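Local coordinates for probable transcriptional regulator, TetR family protein (Rhodococcus sp., PDB 3BJB) that probably binds regulatory DNA as a transcription factor of the TetR family, with a helix-turn-helix domain joined to an all-helical C-terminal domain, at residues R164-L169 with R193-L198; V25-A30 with A52-G57. All blocks are in the same frame, centred on the assembly; numbering follows the deposited sequence.

Contact 1 of 2, residues R164-L169 with R193-L198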
loop_
_atom_site.group_PDB
_atom_site.type_symbol
_atom_site.label_atom_id
_atom_site.label_comp_id
_atom_site.label_asym_id
_atom_site.label_seq_id
_atom_site.Cartn_x
_atom_site.Cartn_y
_atom_site.Cartn_z
ATOM N N ARG B 164 -4.119 -13.507 4.354
ATOM C CA ARG B 164 -4.382 -12.506 3.327
ATOM C C ARG B 164 -4.353 -11.166 4.045
ATOM O O ARG B 164 -3.731 -10.224 3.574
ATOM C CB ARG B 164 -5.726 -12.766 2.623
ATOM C CG ARG B 164 -5.789 -12.218 1.165
ATOM C CD ARG B 164 -7.229 -12.028 0.611
ATOM N NE ARG B 164 -8.138 -12.946 1.283
ATOM C CZ ARG B 164 -9.091 -12.556 2.116
ATOM N NH1 ARG B 164 -9.272 -11.264 2.327
ATOM N NH2 ARG B 164 -9.853 -13.452 2.728
ATOM N N LEU B 165 -4.984 -11.111 5.221
ATOM C CA LEU B 165 -4.844 -9.958 6.121
ATOM C C LEU B 165 -3.373 -9.606 6.489
ATOM O O LEU B 165 -3.011 -8.432 6.560
ATOM C CB LEU B 165 -5.681 -10.171 7.382
ATOM C CG LEU B 165 -7.211 -10.275 7.214
ATOM C CD1 LEU B 165 -7.889 -10.540 8.567
ATOM C CD2 LEU B 165 -7.805 -9.045 6.605
ATOM N N LEU B 166 -2.535 -10.616 6.734
ATOM C CA LEU B 166 -1.134 -10.357 7.048
ATOM C C LEU B 166 -0.395 -9.713 5.867
ATOM O O LEU B 166 0.077 -8.587 6.010
ATOM C CB LEU B 166 -0.421 -11.610 7.552
ATOM C CG LEU B 166 0.989 -11.514 8.156
ATOM C CD1 LEU B 166 1.091 -10.534 9.325
ATOM C CD2 LEU B 166 1.509 -12.898 8.572
ATOM N N VAL B 167 -0.324 -10.370 4.697
ATOM C CA VAL B 167 0.475 -9.769 3.598
ATOM C C VAL B 167 -0.055 -8.394 3.233
ATOM O O VAL B 167 0.680 -7.555 2.717
ATOM C CB VAL B 167 0.695 -10.658 2.316
ATOM C CG1 VAL B 167 0.612 -12.139 2.620
ATOM C CG2 VAL B 167 -0.238 -10.280 1.183
ATOM N N GLN B 168 -1.329 -8.165 3.538
ATOM C CA GLN B 168 -1.962 -6.865 3.283
ATOM C C GLN B 168 -1.386 -5.822 4.217
ATOM O O GLN B 168 -0.683 -4.920 3.768
ATOM C CB GLN B 168 -3.509 -6.932 3.328
ATOM C CG GLN B 168 -4.193 -6.814 1.912
ATOM C CD GLN B 168 -3.354 -5.984 0.867
ATOM O OE1 GLN B 168 -3.571 -4.771 0.682
ATOM N NE2 GLN B 168 -2.392 -6.655 0.198
ATOM N N LEU B 169 -1.641 -5.992 5.511
ATOM C CA LEU B 169 -0.938 -5.259 6.558
ATOM C C LEU B 169 0.582 -5.144 6.320
ATOM O O LEU B 169 1.191 -4.131 6.642
ATOM C CB LEU B 169 -1.215 -5.897 7.907
ATOM C CG LEU B 169 -0.493 -5.379 9.147
ATOM C CD1 LEU B 169 -0.449 -3.882 9.204
ATOM C CD2 LEU B 169 -1.246 -5.879 10.347
ATOM N N ARG B 193 4.087 -8.190 16.063
ATOM C CA ARG B 193 2.826 -8.035 16.784
ATOM C C ARG B 193 1.638 -8.476 15.920
ATOM O O ARG B 193 0.740 -9.185 16.401
ATOM C CB ARG B 193 2.697 -6.585 17.242
ATOM C CG ARG B 193 1.299 -6.102 17.528
ATOM C CD ARG B 193 1.021 -5.874 19.007
ATOM N NE ARG B 193 0.856 -7.128 19.695
ATOM C CZ ARG B 193 1.784 -7.673 20.462
ATOM N NH1 ARG B 193 2.944 -7.046 20.645
ATOM N NH2 ARG B 193 1.535 -8.843 21.056
ATOM N N ALA B 194 1.664 -8.086 14.645
ATOM C CA ALA B 194 0.680 -8.508 13.664
ATOM C C ALA B 194 0.634 -10.017 13.504
ATOM O O ALA B 194 -0.424 -10.611 13.633
ATOM C CB ALA B 194 0.915 -7.835 12.334
ATOM N N CYS B 195 1.770 -10.657 13.273
ATOM C CA CYS B 195 1.797 -12.129 13.291
ATOM C C CYS B 195 1.090 -12.762 14.493
ATOM O O CYS B 195 0.340 -13.721 14.342
ATOM C CB CYS B 195 3.226 -12.639 13.203
ATOM S SG CYS B 195 3.854 -12.410 11.574
ATOM N N ASP B 196 1.343 -12.216 15.676
ATOM C CA ASP B 196 0.833 -12.787 16.921
ATOM C C ASP B 196 -0.658 -12.557 17.008
ATOM O O ASP B 196 -1.434 -13.434 17.463
ATOM C CB ASP B 196 1.477 -12.111 18.129
ATOM C CG ASP B 196 2.957 -12.458 18.296
ATOM O OD1 ASP B 196 3.518 -13.244 17.490
ATOM O OD2 ASP B 196 3.572 -11.925 19.246
ATOM N N LEU B 197 -1.061 -11.365 16.580
ATOM C CA LEU B 197 -2.460 -11.033 16.620
ATOM C C LEU B 197 -3.219 -11.798 15.537
ATOM O O LEU B 197 -4.180 -12.546 15.855
ATOM C CB LEU B 197 -2.664 -9.517 16.566
ATOM C CG LEU B 197 -2.212 -8.908 17.897
ATOM C CD1 LEU B 197 -2.292 -7.407 17.887
ATOM C CD2 LEU B 197 -2.976 -9.487 19.134
ATOM N N LEU B 198 -2.770 -11.655 14.285
ATOM C CA LEU B 198 -3.502 -12.200 13.141
ATOM C C LEU B 198 -3.522 -13.703 13.066
ATOM O O LEU B 198 -4.520 -14.263 12.627
ATOM C CB LEU B 198 -3.023 -11.644 11.802
ATOM C CG LEU B 198 -3.448 -10.192 11.523
ATOM C CD1 LEU B 198 -2.574 -9.460 10.528
ATOM C CD2 LEU B 198 -4.890 -10.135 11.075
#

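Contact 2 of 2, residues V25-A30 with A52-G57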
loop_
_atom_site.group_PDB
_atom_site.type_symbol
_atom_site.label_atom_id
_atom_site.label_comp_id
_atom_site.label_asym_id
_atom_site.label_seq_id
_atom_site.Cartn_x
_atom_site.Cartn_y
_atom_site.Cartn_z
ATOM N N VAL B 25 14.506 -14.065 -19.155
ATOM C CA VAL B 25 15.404 -13.703 -18.050
ATOM C C VAL B 25 16.070 -12.326 -18.207
ATOM O O VAL B 25 16.020 -11.526 -17.268
ATOM C CB VAL B 25 16.468 -14.803 -17.752
ATOM C CG1 VAL B 25 17.746 -14.208 -17.126
ATOM C CG2 VAL B 25 15.877 -15.888 -16.855
ATOM N N ARG B 26 16.682 -12.057 -19.371
ATOM C CA ARG B 26 17.380 -10.775 -19.621
ATOM C C ARG B 26 16.467 -9.546 -19.528
ATOM O O ARG B 26 16.909 -8.441 -19.173
ATOM C CB ARG B 26 18.070 -10.778 -20.989
ATOM C CG ARG B 26 19.203 -11.751 -21.072
ATOM C CD ARG B 26 20.201 -11.396 -22.154
ATOM N NE ARG B 26 21.176 -12.488 -22.289
ATOM C CZ ARG B 26 21.242 -13.320 -23.330
ATOM N NH1 ARG B 26 20.405 -13.162 -24.356
ATOM N NH2 ARG B 26 22.153 -14.296 -23.348
HETATM N N MSE B 27 15.200 -9.754 -19.882
HETATM C CA MSE B 27 14.177 -8.725 -19.808
HETATM C C MSE B 27 14.000 -8.319 -18.368
HETATM O O MSE B 27 14.174 -7.150 -18.054
HETATM C CB MSE B 27 12.871 -9.198 -20.454
HETATM C CG MSE B 27 13.025 -9.388 -21.965
HETATM SE SE MSE B 27 11.377 -9.496 -23.016
HETATM C CE MSE B 27 11.328 -11.455 -23.299
ATOM N N LEU B 28 13.703 -9.304 -17.509
ATOM C CA LEU B 28 13.634 -9.149 -16.040
ATOM C C LEU B 28 14.911 -8.568 -15.424
ATOM O O LEU B 28 14.859 -7.642 -14.578
ATOM C CB LEU B 28 13.317 -10.491 -15.385
ATOM C CG LEU B 28 11.863 -10.979 -15.259
ATOM C CD1 LEU B 28 10.932 -10.430 -16.319
ATOM C CD2 LEU B 28 11.778 -12.507 -15.230
ATOM N N GLU B 29 16.048 -9.108 -15.869
ATOM C CA GLU B 29 17.369 -8.662 -15.450
ATOM C C GLU B 29 17.464 -7.155 -15.589
ATOM O O GLU B 29 17.632 -6.427 -14.586
ATOM C CB GLU B 29 18.434 -9.306 -16.330
ATOM C CG GLU B 29 19.674 -9.807 -15.597
ATOM C CD GLU B 29 19.378 -11.029 -14.750
ATOM O OE1 GLU B 29 20.041 -12.064 -14.959
ATOM O OE2 GLU B 29 18.470 -10.954 -13.885
ATOM N N ALA B 30 17.308 -6.705 -16.833
ATOM C CA ALA B 30 17.467 -5.309 -17.215
ATOM C C ALA B 30 16.491 -4.399 -16.502
ATOM O O ALA B 30 16.842 -3.274 -16.136
ATOM C CB ALA B 30 17.306 -5.159 -18.700
ATOM N N ALA B 52 17.920 -5.516 -22.266
ATOM C CA ALA B 52 17.627 -6.926 -22.513
ATOM C C ALA B 52 18.044 -7.366 -23.907
ATOM O O ALA B 52 17.898 -8.543 -24.270
ATOM C CB ALA B 52 16.142 -7.188 -22.302
ATOM N N GLY B 53 18.547 -6.413 -24.691
ATOM C CA GLY B 53 18.989 -6.661 -26.069
ATOM C C GLY B 53 17.900 -7.253 -26.935
ATOM O O GLY B 53 18.125 -8.248 -27.616
ATOM N N VAL B 54 16.717 -6.643 -26.889
ATOM C CA VAL B 54 15.540 -7.127 -27.620
ATOM C C VAL B 54 14.817 -5.976 -28.335
ATOM O O VAL B 54 15.069 -4.796 -28.034
ATOM C CB VAL B 54 14.539 -7.865 -26.680
ATOM C CG1 VAL B 54 15.184 -9.088 -26.046
ATOM C CG2 VAL B 54 13.994 -6.927 -25.601
ATOM N N ALA B 55 13.931 -6.320 -29.279
ATOM C CA ALA B 55 13.062 -5.338 -29.940
ATOM C C ALA B 55 11.984 -4.847 -28.968
ATOM O O ALA B 55 11.488 -5.632 -28.142
ATOM C CB ALA B 55 12.420 -5.938 -31.162
ATOM N N ILE B 56 11.631 -3.556 -29.074
ATOM C CA ILE B 56 10.595 -2.941 -28.217
ATOM C C ILE B 56 9.260 -3.702 -28.333
ATOM O O ILE B 56 8.552 -3.888 -27.341
ATOM C CB ILE B 56 10.432 -1.393 -28.479
ATOM C CG1 ILE B 56 9.415 -0.748 -27.532
ATOM C CG2 ILE B 56 9.976 -1.122 -29.908
ATOM C CD1 ILE B 56 9.883 -0.480 -26.090
ATOM N N GLY B 57 8.949 -4.156 -29.548
ATOM C CA GLY B 57 7.753 -4.954 -29.815
ATOM C C GLY B 57 7.818 -6.336 -29.197
ATOM O O GLY B 57 6.779 -6.926 -28.885
#

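Contact 1 of 2, residues R164-L169 with R193-L198
Leu198 makes the largest single contribution to this contact, reaching from helix 184-198 into the side of helix 157-179. Its CB points toward the opposite helix, and chi1 of -74° sets CG beside its own backbone N, so that the fork opens across three leucines. One branch, CD2, lies 3.8 Å from Leu165 CB and also meets Leu165 CD1; the two side chains cross at about a right angle. The other branch, CD1, comes 3.9 Å from CA of Leu166 and 3.8 Å from CD2 of Leu169. These two helices run antiparallel, 160° between their directions and 10.2 Å between the segment axes, and belong to the helical C-terminal domain of the TetR fold, where the last two helices supply much of the dimer interface. In line with that, Leu198 also packs on Leu198 of the second subunit, and Arg164 forms a salt bridge with Asp190 of that subunit. Leu166 and Leu169 both hold CG anti to the backbone N, which carries their tips toward helix 184-198. The small methyl of Ala194 lets Leu169 CD2 pack 3.5 Å from its CB. Leu166 CD1 approaches the backbone itself, 4.0 Å from Cys195 N, and also meets Ala194 CB and Leu198 CD1. Its CD2 lies 3.8 Å from Cys195 SG, a compact apolar partner here, while Val99 and Leu103 of helix 95-111 also pack on Leu166.

Contact 2 of 2, residues V25-A30 with A52-G57
The predicted helix-turn-helix of this TetR-family protein, residues 44-63, rests through its turn on helix 22-37, against which Ala52 presses its methyl. Its CB points at the helix and touches backbone more than side chain: it lies 3.5 Å from Arg26 O and equally near Met27 CA. Ala30 answers with its own methyl, CB standing 3.6 Å from Ala52 N; two alanines suit a place where main chains come so near, Met27 and Ala52 having their CA atoms 4.7 Å apart. Selenomethionine Met27 lies beside Ala52, its CG 3.8 Å from Ala52 CB, before the flexible chain carries SE to a looser contact, 4.5 Å, with Val54 CG2. Arg26 lends only the root of its side chain, CB near Ala52 O, and its extended chain leads the charged end away from the turn. Gly53 follows with phi of 57°, a left-handed backbone that glycine adopts with little strain, and so turns the chain out of helix 45-51. Ala55 then occupies the N-cap position of helix 56-62, while Ala30 also packs on Arg51 of helix 45-51, and Met27 touches Phe63 in the loop beyond helix 56-62.

Both segments of contact 2 precede those of contact 1 in the sequence, and the two contacts share no helix. They lie toward opposite ends of the molecule, their centres 36 Å apart and their nearest atoms about 20 Å apart. Contact 2 joins helix 22-37 to the turn of the predicted DNA-binding motif; contact 1 pairs helices 157-179 and 184-198 in the C-terminal domain, beside the second subunit. This is consistent with the two-domain plan of other TetR-family proteins, with probable DNA reading at one end and dimerisation at the other.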